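Local coordinates for hydrogenase expression protein (Thiobacillus denitrificans, PDB 3SB1) that is of unknown function in detail but, as a HupH/HyaF family member, probably assists the expression or maturation of a hydrogenase, at residues Val113-His118 / Thr126-Glu131; Glu92-Leu97 / Thr104-Ala109; Leu47-Glu52 / Glu82-Glu87; Gly64-Ile69 / Glu131-Pro136. All blocks are in the same frame, centred on the assembly; numbering follows the deposited sequence.

Interaction 1 of 4, residues Val113-His118 / Thr126-Glu131; sequences VWWIIH and TTQFIE
The Phe129 ring turns one face to Ile116, whose CB stands over its centre, 3.7 Å from the centroid and only 11° off the ring normal, a CH-pi contact. Phe129 sets its CG between its own backbone N and carbonyl carbon (chi1 64°), which swings the ring across to the neighbouring strand, where Ile116 CG2 meets Phe129 CZ at 3.4 Å. The other side of the sheet carries Trp115, Ile117, Gln128 and Ile130. There the indole NE1 of Trp115 donates to Gln128 OE1 at 2.8 Å; the oxygen lies in the indole plane, while the amide plane is turned 78° to it. Gln128 reaches this point with an extended chain that runs alongside Ile117, and Ile130 CD1 packs obliquely against Trp115 CE3 at 3.4 Å. At the far end His118 ND1 and Thr126 OG1 share a hydrogen bond of 2.9 Å at the imidazole edge, and His118 NE2 is bonded to Asp100 O, so both ring nitrogens are held. Backbone bonds join Trp114 with Glu131 and Ile116 with Phe129 in both directions; His118 N donates to Thr127 O and Thr126 N to His118 O. Trp115 also takes Arg85 in a cation-pi contact. The arrangement is an antiparallel beta hairpin, formed by strands 113-119 and 125-132 inside the five-stranded sheet, with helix 78-88 against the face of Trp115, Ile117 and Gln128.

Interaction 2 of 4, residues Glu92-Leu97 / Thr104-Ala109; sequences EVSVTL and TLDETA
Leu105 packs on Val95 where strands 93-97 and 102-107 form a beta hairpin on the outer side of this chain's part of the antiparallel sheet. Leu105 CB lies 4.0 Å from Val95 CB; with CG anti to the carbonyl carbon (chi1 -49°), the CD1 branch reaches Val95 CG1, also at 4.0 Å, and brushes Leu97 CB more loosely, while CD2 turns to Pro136. The two residues form a hydrogen-bonded pair: Leu105 N gives a fairly straight bond to Val95 O (168°), but the return bond from Val95 N is bent to 141° and meets Leu105 O from above the carbonyl plane. Further along, Glu107 N donates to Val93 O, and the extended Glu107 side chain brings OE1 within 3.4 Å of Val93 CG2. Its OE2 is held by Gly112 N and by Ser141 OG of the second subunit. Strand 93-97 also pairs antiparallel with a strand of that subunit, so the sheet continues across the dimer interface. Asp106 OD1 approaches Ser94 CB at 3.4 Å, while OD2 pairs with Arg85. One water donates to Val93 O and Glu107 O; another donates to Asp106 OD1 at 2.6 Å and to Val95 O at 3.0 Å.

Interaction 3 of 4, residues Leu47-Glu52 / Glu82-Glu87; sequences LPLLRE and EWLRAE
Trp83 and Leu84 of helix 78-88 meet Leu47, Leu49 and Leu50, where the chain enters helix 48-63, and the contact between the segments is apolar throughout. Its aromatic part is the six-membered end of the indole: Trp83 CH2 lies 4.1 Å from Leu50 CD1 and, in one of two conformers of Leu47, 3.8 Å from Leu47 CD1, both methyls approaching obliquely. With CG anti to the backbone N (chi1 173°), Trp83 carries its ring toward helix 48-63, where CH2 reaches both leucines. Its six-membered ring also comes up to the backbone of Leu47, CZ3 lying 4.1 Å from Leu47 CA.

The aliphatic part centres on Leu84, whose two methyls take different partners. CD2 touches Leu49 CD1 at 3.7 Å, the two side chains crossing at about a right angle; CD1 meets Leu50 CD2 at 3.9 Å as these chains slide past each other in opposite directions. Leu50 thus splits its branches, CD1 to the indole and CD2 to Leu84.

Within helix 78-88 the aliphatic CG of Glu87 lies over one face of the Trp83 ring, near its rim, and its carboxylate OE2 forms a salt bridge with Arg156 of the second subunit. Leu160 of that subunit packs on Leu47, Leu50 and Glu87. The segment axes approach to 11.6 Å at 46°, a wide separation bridged by long side chains: apolar helix-helix packing of 48-63 against 78-88 within one chain, beside the dimer interface.

Interaction 4 of 4, residues Gly64-Ile69 / Glu131-Pro136; sequences GEASTI and EVAFVP
Glu131 opens the contact beside Thr68: the two side chains lie alongside each other, pointing the same way, with Glu131 CG 4.0 Å from Thr68 CG2. Thr68 puts this methyl anti to its carbonyl carbon and its hydroxyl in the tighter site between N and C (chi1 59°), which leaves the methyl on the side of Glu131 CG. Beyond that aliphatic stem the carboxylate leaves the contact, OE2 accepting from Glu137 N. Glu131 CA also makes a long C-H...O approach to Ser67 O at 3.5 Å.

Val132 follows and carries both backbone hydrogen bonds. Its N donates to Ser67 O at 2.9 Å, and its O accepts from Ser67 N at 3.0 Å with the donor in the carbonyl plane. This closed pair of bonds makes Ser67 and Val132 a hydrogen-bonded antiparallel pair and fixes the short strand 67-69 as an edge of this chain's five-stranded sheet, next to strand 125-132 though far from it in sequence. Val132 O has a further neighbour in Ala66 CA at 3.2 Å, a bent C-H...O contact with 122° at the hydrogen.

Ala133, just past the strand, sets its CB against Ala66 CB at 3.8 Å, while its O accepts from the indole NE1 of Trp114. At Phe134 the chain turns away from strand 67-69; the ring packs on Leu60 of helix 48-63 and on Arg143 of the second subunit.

Interactions 1, 2 and 4 are pairings within one antiparallel sheet of strand order 67-69, 125-132, 113-119, 102-107, 93-97. Strands 113-119 and 102-107 join interaction 1 to interaction 2, centres about 10 Å apart, through Trp115 N to Asp106 O at 2.8 Å; interactions 1 and 4 share Glu131 and meet through Ile130 N to Ile69 O at 2.9 Å. Interaction 3 lies on the helices; Arg85 NH1 to Asp106 OD2 at 2.9 Å ties it to interaction 2, and Leu49 CD2 reaches Ile69 CG2 at 3.8 Å. Interactions 2, 3 and 4 each bring several residues to the second subunit, interaction 1 Trp114. A glycerol, probably from crystallisation, sits about 3 Å from the Trp83 side chain.

Interaction 1 of 4, residues Val113-His118 / Thr126-Glu131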
loop_
_atom_site.group_PDB
_atom_site.type_symbol
_atom_site.label_atom_id
_atom_site.label_comp_id
_atom_site.label_asym_id
_atom_site.label_seq_id
_atom_site.Cartn_x
_atom_site.Cartn_y
_atom_site.Cartn_z
ATOM N N VAL A 113 -0.693 7.394 10.110
ATOM C CA VAL A 113 0.607 8.068 10.158
ATOM C C VAL A 113 1.624 7.216 9.480
ATOM O O VAL A 113 1.916 6.101 9.940
ATOM C CB VAL A 113 1.016 8.363 11.607
ATOM C CG1 VAL A 113 2.358 9.166 11.649
ATOM C CG2 VAL A 113 -0.114 9.088 12.410
ATOM N N TRP A 114 2.143 7.717 8.357
ATOM C CA TRP A 114 3.057 6.990 7.504
ATOM C C TRP A 114 4.401 7.623 7.418
ATOM O O TRP A 114 4.484 8.859 7.328
ATOM C CB TRP A 114 2.443 6.893 6.064
ATOM C CG TRP A 114 1.073 6.333 5.974
ATOM C CD1 TRP A 114 -0.126 6.967 6.297
ATOM C CD2 TRP A 114 0.711 4.998 5.573
ATOM N NE1 TRP A 114 -1.171 6.096 6.142
ATOM C CE2 TRP A 114 -0.710 4.895 5.658
ATOM C CE3 TRP A 114 1.433 3.939 5.061
ATOM C CZ2 TRP A 114 -1.371 3.745 5.286
ATOM C CZ3 TRP A 114 0.751 2.785 4.681
ATOM C CH2 TRP A 114 -0.606 2.686 4.842
ATOM N N TRP A 115 5.452 6.801 7.367
ATOM C CA TRP A 115 6.857 7.291 7.254
ATOM C C TRP A 115 7.309 6.956 5.828
ATOM O O TRP A 115 7.343 5.786 5.448
ATOM C CB TRP A 115 7.776 6.605 8.244
ATOM C CG TRP A 115 9.107 7.258 8.387
ATOM C CD1 TRP A 115 10.140 7.261 7.502
ATOM C CD2 TRP A 115 9.566 7.983 9.545
ATOM N NE1 TRP A 115 11.209 7.994 8.026
ATOM C CE2 TRP A 115 10.882 8.399 9.291
ATOM C CE3 TRP A 115 9.024 8.224 10.789
ATOM C CZ2 TRP A 115 11.644 9.102 10.238
ATOM C CZ3 TRP A 115 9.784 8.955 11.725
ATOM C CH2 TRP A 115 11.080 9.368 11.428
ATOM N N ILE A 116 7.656 7.991 5.075
ATOM C CA ILE A 116 8.020 7.865 3.686
ATOM C C ILE A 116 9.493 8.224 3.465
ATOM O O ILE A 116 9.997 9.217 4.020
ATOM C CB ILE A 116 7.155 8.846 2.862
ATOM C CG1 ILE A 116 5.670 8.749 3.303
ATOM C CG2 ILE A 116 7.364 8.632 1.366
ATOM C CD1 ILE A 116 5.037 7.409 3.105
ATOM N N ILE A 117 10.192 7.379 2.711
ATOM C CA ILE A 117 11.568 7.672 2.340
ATOM C C ILE A 117 11.732 7.358 0.857
ATOM O O ILE A 117 11.348 6.253 0.408
ATOM C CB ILE A 117 12.628 6.827 3.112
ATOM C CG1 ILE A 117 12.542 7.010 4.615
ATOM C CG2 ILE A 117 14.047 7.112 2.518
ATOM C CD1 ILE A 117 13.302 5.946 5.385
ATOM N N HIS A 118 12.246 8.317 0.085
ATOM C CA HIS A 118 12.622 8.012 -1.306
ATOM C C HIS A 118 14.139 8.080 -1.440
ATOM O O HIS A 118 14.752 9.002 -0.983
ATOM C CB HIS A 118 12.098 8.997 -2.344
ATOM C CG HIS A 118 12.441 8.583 -3.728
ATOM N ND1 HIS A 118 13.434 9.172 -4.493
ATOM C CD2 HIS A 118 11.954 7.552 -4.472
ATOM C CE1 HIS A 118 13.506 8.528 -5.656
ATOM N NE2 HIS A 118 12.631 7.556 -5.659
ATOM N N THR A 126 16.421 11.382 -1.144
ATOM C CA THR A 126 15.997 12.653 -1.794
ATOM C C THR A 126 14.915 13.361 -1.008
ATOM O O THR A 126 14.770 14.606 -1.112
ATOM C CB THR A 126 15.501 12.476 -3.234
ATOM O OG1 THR A 126 14.312 11.700 -3.274
ATOM C CG2 THR A 126 16.614 11.822 -4.122
ATOM N N THR A 127 14.137 12.599 -0.268
ATOM C CA THR A 127 13.080 13.144 0.620
ATOM C C THR A 127 12.727 12.121 1.675
ATOM O O THR A 127 12.739 10.901 1.419
ATOM C CB THR A 127 11.784 13.545 -0.150
ATOM O OG1 THR A 127 10.903 14.282 0.701
ATOM C CG2 THR A 127 10.982 12.347 -0.719
ATOM N N GLN A 128 12.416 12.609 2.860
ATOM C CA GLN A 128 11.943 11.778 3.981
ATOM C C GLN A 128 10.865 12.638 4.619
ATOM O O GLN A 128 11.102 13.798 4.928
ATOM C CB GLN A 128 13.089 11.482 4.970
ATOM C CG GLN A 128 12.688 10.683 6.061
ATOM C CD GLN A 128 13.860 10.062 6.826
ATOM O OE1 GLN A 128 13.699 8.977 7.375
ATOM N NE2 GLN A 128 15.054 10.711 6.812
ATOM N N PHE A 129 9.704 12.052 4.855
ATOM C CA PHE A 129 8.597 12.781 5.410
ATOM C C PHE A 129 7.559 11.907 6.002
ATOM O O PHE A 129 7.499 10.689 5.736
ATOM C CB PHE A 129 7.967 13.720 4.356
ATOM C CG PHE A 129 7.328 13.035 3.163
ATOM C CD1 PHE A 129 5.962 12.735 3.118
ATOM C CD2 PHE A 129 8.099 12.674 2.038
ATOM C CE1 PHE A 129 5.380 12.200 2.019
ATOM C CE2 PHE A 129 7.502 12.070 0.925
ATOM C CZ PHE A 129 6.148 11.801 0.911
ATOM N N ILE A 130 6.754 12.527 6.861
ATOM C CA ILE A 130 5.612 11.868 7.474
ATOM C C ILE A 130 4.403 12.281 6.621
ATOM O O ILE A 130 4.272 13.438 6.188
ATOM C CB ILE A 130 5.315 12.325 8.920
ATOM C CG1 ILE A 130 6.509 12.160 9.849
ATOM C CG2 ILE A 130 4.115 11.519 9.461
ATOM C CD1 ILE A 130 6.892 10.742 10.083
ATOM N N GLU A 131 3.547 11.323 6.322
ATOM C CA GLU A 131 2.302 11.614 5.587
ATOM C C GLU A 131 1.163 11.169 6.476
ATOM O O GLU A 131 1.180 10.041 6.961
ATOM C CB GLU A 131 2.291 10.936 4.227
ATOM C CG GLU A 131 1.141 11.342 3.335
ATOM C CD GLU A 131 1.278 10.747 1.894
ATOM O OE1 GLU A 131 2.185 9.944 1.620
ATOM O OE2 GLU A 131 0.481 11.129 1.035
#

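Interaction 2 of 4, residues Glu92-Leu97 / Thr104-Ala109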
loop_
_atom_site.group_PDB
_atom_site.type_symbol
_atom_site.label_atom_id
_atom_site.label_comp_id
_atom_site.label_asym_id
_atom_site.label_seq_id
_atom_site.Cartn_x
_atom_site.Cartn_y
_atom_site.Cartn_z
ATOM N N GLU A 92 1.049 -2.004 10.580
ATOM C CA GLU A 92 0.595 -3.169 9.833
ATOM C C GLU A 92 0.934 -3.195 8.373
ATOM O O GLU A 92 1.014 -4.282 7.794
ATOM C CB GLU A 92 -0.923 -3.387 9.995
ATOM C CG GLU A 92 -1.385 -3.767 11.437
ATOM C CD GLU A 92 -2.860 -4.242 11.539
ATOM O OE1 GLU A 92 -3.511 -4.482 10.487
ATOM O OE2 GLU A 92 -3.345 -4.421 12.689
ATOM N N VAL A 93 1.168 -2.040 7.762
ATOM C CA VAL A 93 1.394 -1.985 6.358
ATOM C C VAL A 93 2.759 -1.445 5.996
ATOM O O VAL A 93 3.179 -0.412 6.546
ATOM C CB VAL A 93 0.310 -1.055 5.675
ATOM C CG1 VAL A 93 0.492 -0.971 4.187
ATOM C CG2 VAL A 93 -1.105 -1.510 6.050
ATOM N N SER A 94 3.446 -2.163 5.113
ATOM C CA SER A 94 4.714 -1.713 4.558
ATOM C C SER A 94 4.618 -1.727 3.042
ATOM O O SER A 94 4.081 -2.683 2.445
ATOM C CB SER A 94 5.881 -2.585 5.018
ATOM O OG SER A 94 5.941 -2.586 6.449
ATOM N N VAL A 95 5.040 -0.653 2.398
ATOM C CA VAL A 95 5.010 -0.612 0.976
ATOM C C VAL A 95 6.373 -0.281 0.366
ATOM O O VAL A 95 7.106 0.523 0.939
ATOM C CB VAL A 95 4.024 0.464 0.454
ATOM C CG1 VAL A 95 3.915 0.407 -1.116
ATOM C CG2 VAL A 95 2.655 0.350 1.122
ATOM N N THR A 96 6.724 -0.926 -0.752
ATOM C CA THR A 96 7.938 -0.591 -1.508
ATOM C C THR A 96 7.561 -0.302 -2.961
ATOM O O THR A 96 6.934 -1.138 -3.657
ATOM C CB THR A 96 9.003 -1.672 -1.514
ATOM O OG1 THR A 96 9.315 -2.072 -0.178
ATOM C CG2 THR A 96 10.260 -1.177 -2.253
ATOM N N LEU A 97 8.015 0.850 -3.434
ATOM C CA LEU A 97 7.720 1.327 -4.762
ATOM C C LEU A 97 9.021 1.433 -5.523
ATOM O O LEU A 97 9.967 2.083 -5.062
ATOM C CB LEU A 97 7.036 2.664 -4.639
ATOM C CG LEU A 97 6.832 3.517 -5.852
ATOM C CD1 LEU A 97 5.981 2.765 -6.862
ATOM C CD2 LEU A 97 6.138 4.758 -5.314
ATOM N N THR A 104 10.092 3.655 0.274
ATOM C CA THR A 104 9.458 2.832 1.298
ATOM C C THR A 104 8.391 3.728 1.915
ATOM O O THR A 104 8.651 4.865 2.230
ATOM C CB THR A 104 10.401 2.367 2.359
ATOM O OG1 THR A 104 11.164 3.485 2.844
ATOM C CG2 THR A 104 11.372 1.331 1.755
ATOM N N LEU A 105 7.179 3.198 2.054
ATOM C CA LEU A 105 6.026 3.898 2.633
ATOM C C LEU A 105 5.568 2.964 3.709
ATOM O O LEU A 105 4.874 1.974 3.441
ATOM C CB LEU A 105 4.935 4.224 1.608
ATOM C CG LEU A 105 5.533 4.883 0.346
ATOM C CD1 LEU A 105 5.927 3.823 -0.679
ATOM C CD2 LEU A 105 4.600 5.951 -0.323
ATOM N N ASP A 106 5.943 3.272 4.934
ATOM C CA ASP A 106 5.650 2.393 6.048
ATOM C C ASP A 106 4.644 3.002 7.006
ATOM O O ASP A 106 4.851 4.114 7.519
ATOM C CB ASP A 106 6.920 2.070 6.820
ATOM C CG ASP A 106 7.920 1.245 5.991
ATOM O OD1 ASP A 106 7.474 0.411 5.191
ATOM O OD2 ASP A 106 9.136 1.503 6.079
ATOM N N GLU A 107 3.587 2.275 7.281
ATOM C CA GLU A 107 2.644 2.761 8.284
ATOM C C GLU A 107 3.369 2.596 9.640
ATOM O O GLU A 107 4.054 1.565 9.902
ATOM C CB GLU A 107 1.336 1.967 8.269
ATOM C CG GLU A 107 0.230 2.693 9.008
ATOM C CD GLU A 107 -1.131 2.210 8.707
ATOM O OE1 GLU A 107 -1.237 1.015 8.285
ATOM O OE2 GLU A 107 -2.072 3.062 8.861
ATOM N N THR A 108 3.246 3.593 10.485
ATOM C CA THR A 108 3.772 3.513 11.848
ATOM C C THR A 108 2.770 2.720 12.726
ATOM O O THR A 108 1.742 2.212 12.267
ATOM C CB THR A 108 3.993 4.901 12.467
ATOM O OG1 THR A 108 2.731 5.536 12.714
ATOM C CG2 THR A 108 4.853 5.752 11.509
ATOM N N ALA A 109 3.060 2.621 14.026
ATOM C CA ALA A 109 2.159 1.941 14.920
ATOM C C ALA A 109 0.817 2.697 15.088
ATOM O O ALA A 109 -0.136 2.136 15.646
ATOM C CB ALA A 109 2.772 1.792 16.314
HETATM O O HOH W 1 -0.414 0.406 11.861
HETATM O O HOH W 2 5.374 -0.516 8.673
HETATM O O HOH W 3 8.710 -0.723 3.178
#

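Interaction 3 of 4, residues Leu47-Glu52 / Glu82-Glu87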
loop_
_atom_site.group_PDB
_atom_site.type_symbol
_atom_site.label_atom_id
_atom_site.label_comp_id
_atom_site.label_asym_id
_atom_site.label_seq_id
_atom_site.Cartn_x
_atom_site.Cartn_y
_atom_site.Cartn_z
ATOM N N LEU A 47 10.584 16.369 19.606
ATOM C CA LEU A 47 9.392 16.142 20.471
ATOM C C LEU A 47 8.142 16.945 20.069
ATOM O O LEU A 47 7.019 16.443 20.149
ATOM C CB LEU A 47 9.741 16.318 21.957
ATOM C CG LEU A 47 8.644 16.037 22.992
ATOM C CD1 LEU A 47 7.920 14.691 22.775
ATOM C CD2 LEU A 47 9.306 16.107 24.371
ATOM N N PRO A 48 8.312 18.188 19.595
ATOM C CA PRO A 48 7.102 18.893 19.147
ATOM C C PRO A 48 6.358 18.263 17.992
ATOM O O PRO A 48 5.203 18.592 17.706
ATOM C CB PRO A 48 7.644 20.263 18.719
ATOM C CG PRO A 48 8.787 20.474 19.588
ATOM C CD PRO A 48 9.453 19.117 19.725
ATOM N N LEU A 49 7.044 17.386 17.288
ATOM C CA LEU A 49 6.439 16.727 16.154
ATOM C C LEU A 49 5.309 15.796 16.540
ATOM O O LEU A 49 4.403 15.574 15.731
ATOM C CB LEU A 49 7.466 15.982 15.354
ATOM C CG LEU A 49 8.423 16.861 14.579
ATOM C CD1 LEU A 49 9.424 15.960 13.826
ATOM C CD2 LEU A 49 7.751 17.790 13.575
ATOM N N LEU A 50 5.300 15.283 17.775
ATOM C CA LEU A 50 4.162 14.430 18.121
ATOM C C LEU A 50 2.880 15.291 18.155
ATOM O O LEU A 50 1.815 14.845 17.719
ATOM C CB LEU A 50 4.363 13.671 19.422
ATOM C CG LEU A 50 5.557 12.720 19.458
ATOM C CD1 LEU A 50 5.674 12.105 20.885
ATOM C CD2 LEU A 50 5.528 11.678 18.324
ATOM N N ARG A 51 2.965 16.504 18.699
ATOM C CA ARG A 51 1.812 17.377 18.755
ATOM C C ARG A 51 1.355 17.741 17.348
ATOM O O ARG A 51 0.145 17.815 17.063
ATOM C CB ARG A 51 2.139 18.639 19.567
ATOM C CG ARG A 51 1.037 19.692 19.641
ATOM C CD ARG A 51 1.512 20.868 20.484
ATOM N NE ARG A 51 0.488 21.896 20.695
ATOM C CZ ARG A 51 0.332 22.986 19.937
ATOM N NH1 ARG A 51 -0.618 23.873 20.234
ATOM N NH2 ARG A 51 1.125 23.207 18.891
ATOM N N GLU A 52 2.307 17.951 16.456
ATOM C CA GLU A 52 1.966 18.287 15.088
ATOM C C GLU A 52 1.230 17.147 14.445
ATOM O O GLU A 52 0.242 17.358 13.750
ATOM C CB GLU A 52 3.205 18.664 14.281
ATOM C CG GLU A 52 2.862 19.082 12.882
ATOM C CD GLU A 52 3.995 19.728 12.116
ATOM O OE1 GLU A 52 5.104 19.892 12.678
ATOM O OE2 GLU A 52 3.747 20.074 10.927
ATOM N N GLU A 82 16.093 9.227 14.521
ATOM C CA GLU A 82 16.059 7.837 15.015
ATOM C C GLU A 82 15.087 7.732 16.196
ATOM O O GLU A 82 14.384 6.734 16.349
ATOM C CB GLU A 82 17.448 7.373 15.469
ATOM C CG GLU A 82 18.477 7.280 14.358
ATOM C CD GLU A 82 19.906 7.065 14.858
ATOM O OE1 GLU A 82 20.127 6.754 16.064
ATOM O OE2 GLU A 82 20.826 7.258 14.035
ATOM N N TRP A 83 15.125 8.726 17.083
ATOM C CA TRP A 83 14.229 8.766 18.232
ATOM C C TRP A 83 12.766 8.782 17.768
ATOM O O TRP A 83 11.938 8.027 18.247
ATOM C CB TRP A 83 14.504 9.976 19.134
ATOM C CG TRP A 83 13.468 10.089 20.207
ATOM C CD1 TRP A 83 13.487 9.445 21.424
ATOM C CD2 TRP A 83 12.257 10.862 20.188
ATOM N NE1 TRP A 83 12.376 9.782 22.160
ATOM C CE2 TRP A 83 11.579 10.604 21.409
ATOM C CE3 TRP A 83 11.651 11.710 19.252
ATOM C CZ2 TRP A 83 10.352 11.192 21.724
ATOM C CZ3 TRP A 83 10.404 12.251 19.557
ATOM C CH2 TRP A 83 9.785 12.008 20.796
ATOM N N LEU A 84 12.439 9.683 16.854
ATOM C CA LEU A 84 11.088 9.777 16.342
ATOM C C LEU A 84 10.633 8.503 15.645
ATOM O O LEU A 84 9.523 8.048 15.854
ATOM C CB LEU A 84 10.967 10.989 15.396
ATOM C CG LEU A 84 9.588 11.235 14.822
ATOM C CD1 LEU A 84 8.674 11.692 15.944
ATOM C CD2 LEU A 84 9.628 12.296 13.708
ATOM N N ARG A 85 11.474 7.927 14.792
ATOM C CA ARG A 85 11.096 6.682 14.084
ATOM C C ARG A 85 10.824 5.585 15.101
ATOM O O ARG A 85 9.838 4.837 14.974
ATOM C CB ARG A 85 12.169 6.233 13.078
ATOM C CG ARG A 85 11.814 4.996 12.195
ATOM C CD ARG A 85 10.855 5.339 11.063
ATOM N NE ARG A 85 10.382 4.236 10.202
ATOM C CZ ARG A 85 10.965 3.854 9.063
ATOM N NH1 ARG A 85 10.436 2.882 8.327
ATOM N NH2 ARG A 85 12.076 4.443 8.649
ATOM N N ALA A 86 11.666 5.496 16.130
ATOM C CA ALA A 86 11.498 4.472 17.176
ATOM C C ALA A 86 10.233 4.701 18.007
ATOM O O ALA A 86 9.537 3.737 18.409
ATOM C CB ALA A 86 12.721 4.458 18.070
ATOM N N GLU A 87 9.931 5.967 18.285
ATOM C CA GLU A 87 8.744 6.297 19.039
ATOM C C GLU A 87 7.422 6.006 18.326
ATOM O O GLU A 87 6.425 5.571 18.927
ATOM C CB GLU A 87 8.805 7.759 19.408
ATOM C CG GLU A 87 7.571 8.269 20.067
ATOM C CD GLU A 87 7.331 7.632 21.450
ATOM O OE1 GLU A 87 8.310 7.225 22.123
ATOM O OE2 GLU A 87 6.152 7.514 21.824
#

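Interaction 4 of 4, residues Gly64-Ile69 / Glu131-Pro136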
loop_
_atom_site.group_PDB
_atom_site.type_symbol
_atom_site.label_atom_id
_atom_site.label_comp_id
_atom_site.label_asym_id
_atom_site.label_seq_id
_atom_site.Cartn_x
_atom_site.Cartn_y
_atom_site.Cartn_z
ATOM N N GLY A 64 -10.907 15.385 5.699
ATOM C CA GLY A 64 -10.586 14.376 4.668
ATOM C C GLY A 64 -9.275 14.727 3.967
ATOM O O GLY A 64 -8.856 14.014 3.055
ATOM N N GLU A 65 -8.658 15.830 4.368
ATOM C CA GLU A 65 -7.419 16.324 3.741
ATOM C C GLU A 65 -6.168 15.762 4.407
ATOM O O GLU A 65 -5.933 15.946 5.603
ATOM C CB GLU A 65 -7.334 17.845 3.772
ATOM C CG GLU A 65 -8.468 18.575 3.052
ATOM C CD GLU A 65 -8.322 20.078 3.079
ATOM O OE1 GLU A 65 -7.737 20.632 4.042
ATOM O OE2 GLU A 65 -8.831 20.718 2.138
ATOM N N ALA A 66 -5.363 15.134 3.567
ATOM C CA ALA A 66 -4.080 14.631 4.006
ATOM C C ALA A 66 -3.061 15.795 4.252
ATOM O O ALA A 66 -3.196 16.930 3.735
ATOM C CB ALA A 66 -3.564 13.611 2.976
ATOM N N SER A 67 -2.012 15.505 5.004
ATOM C CA SER A 67 -0.996 16.485 5.324
ATOM C C SER A 67 0.355 15.800 5.331
ATOM O O SER A 67 0.418 14.580 5.399
ATOM C CB SER A 67 -1.217 16.985 6.773
ATOM O OG SER A 67 -2.451 17.656 6.920
ATOM N N THR A 68 1.407 16.601 5.276
ATOM C CA THR A 68 2.746 16.075 5.381
ATOM C C THR A 68 3.592 16.935 6.293
ATOM O O THR A 68 3.315 18.150 6.499
ATOM C CB THR A 68 3.453 15.971 4.024
ATOM O OG1 THR A 68 3.519 17.275 3.430
ATOM C CG2 THR A 68 2.742 15.033 3.085
ATOM N N ILE A 69 4.584 16.279 6.888
ATOM C CA ILE A 69 5.621 16.912 7.707
ATOM C C ILE A 69 6.931 16.544 7.005
ATOM O O ILE A 69 7.324 15.369 6.971
ATOM C CB ILE A 69 5.644 16.408 9.144
ATOM C CG1 ILE A 69 4.317 16.761 9.793
ATOM C CG2 ILE A 69 6.901 17.018 9.909
ATOM C CD1 ILE A 69 4.124 16.115 11.152
ATOM N N GLU A 131 3.547 11.323 6.322
ATOM C CA GLU A 131 2.302 11.614 5.587
ATOM C C GLU A 131 1.163 11.169 6.476
ATOM O O GLU A 131 1.180 10.041 6.961
ATOM C CB GLU A 131 2.291 10.936 4.227
ATOM C CG GLU A 131 1.141 11.342 3.335
ATOM C CD GLU A 131 1.278 10.747 1.894
ATOM O OE1 GLU A 131 2.185 9.944 1.620
ATOM O OE2 GLU A 131 0.481 11.129 1.035
ATOM N N VAL A 132 0.260 12.115 6.825
ATOM C CA VAL A 132 -0.903 11.825 7.628
ATOM C C VAL A 132 -2.039 11.705 6.597
ATOM O O VAL A 132 -2.442 12.666 5.957
ATOM C CB VAL A 132 -1.123 12.821 8.704
ATOM C CG1 VAL A 132 -2.488 12.554 9.413
ATOM C CG2 VAL A 132 0.089 12.887 9.683
ATOM N N ALA A 133 -2.526 10.490 6.430
ATOM C CA ALA A 133 -3.451 10.122 5.361
ATOM C C ALA A 133 -4.028 8.753 5.588
ATOM O O ALA A 133 -3.444 7.927 6.313
ATOM C CB ALA A 133 -2.637 10.121 4.018
ATOM N N PHE A 134 -5.162 8.466 4.931
ATOM C CA PHE A 134 -5.731 7.150 4.981
ATOM C C PHE A 134 -4.873 6.120 4.181
ATOM O O PHE A 134 -4.777 4.947 4.555
ATOM C CB PHE A 134 -7.215 7.132 4.580
ATOM C CG PHE A 134 -8.051 8.042 5.412
ATOM C CD1 PHE A 134 -8.307 7.726 6.747
ATOM C CD2 PHE A 134 -8.573 9.241 4.913
ATOM C CE1 PHE A 134 -9.061 8.572 7.566
ATOM C CE2 PHE A 134 -9.342 10.069 5.739
ATOM C CZ PHE A 134 -9.581 9.749 7.043
ATOM N N VAL A 135 -4.200 6.603 3.153
ATOM C CA VAL A 135 -3.241 5.787 2.395
ATOM C C VAL A 135 -2.342 6.809 1.687
ATOM O O VAL A 135 -2.816 7.863 1.268
ATOM C CB VAL A 135 -3.882 4.792 1.431
ATOM C CG1 VAL A 135 -4.660 5.530 0.367
ATOM C CG2 VAL A 135 -2.802 3.894 0.819
ATOM N N PRO A 136 -1.031 6.516 1.588
ATOM C CA PRO A 136 -0.195 7.494 0.898
ATOM C C PRO A 136 -0.586 7.626 -0.568
ATOM O O PRO A 136 -0.831 6.615 -1.248
ATOM C CB PRO A 136 1.200 6.924 1.019
ATOM C CG PRO A 136 1.189 6.016 2.174
ATOM C CD PRO A 136 -0.226 5.431 2.178
#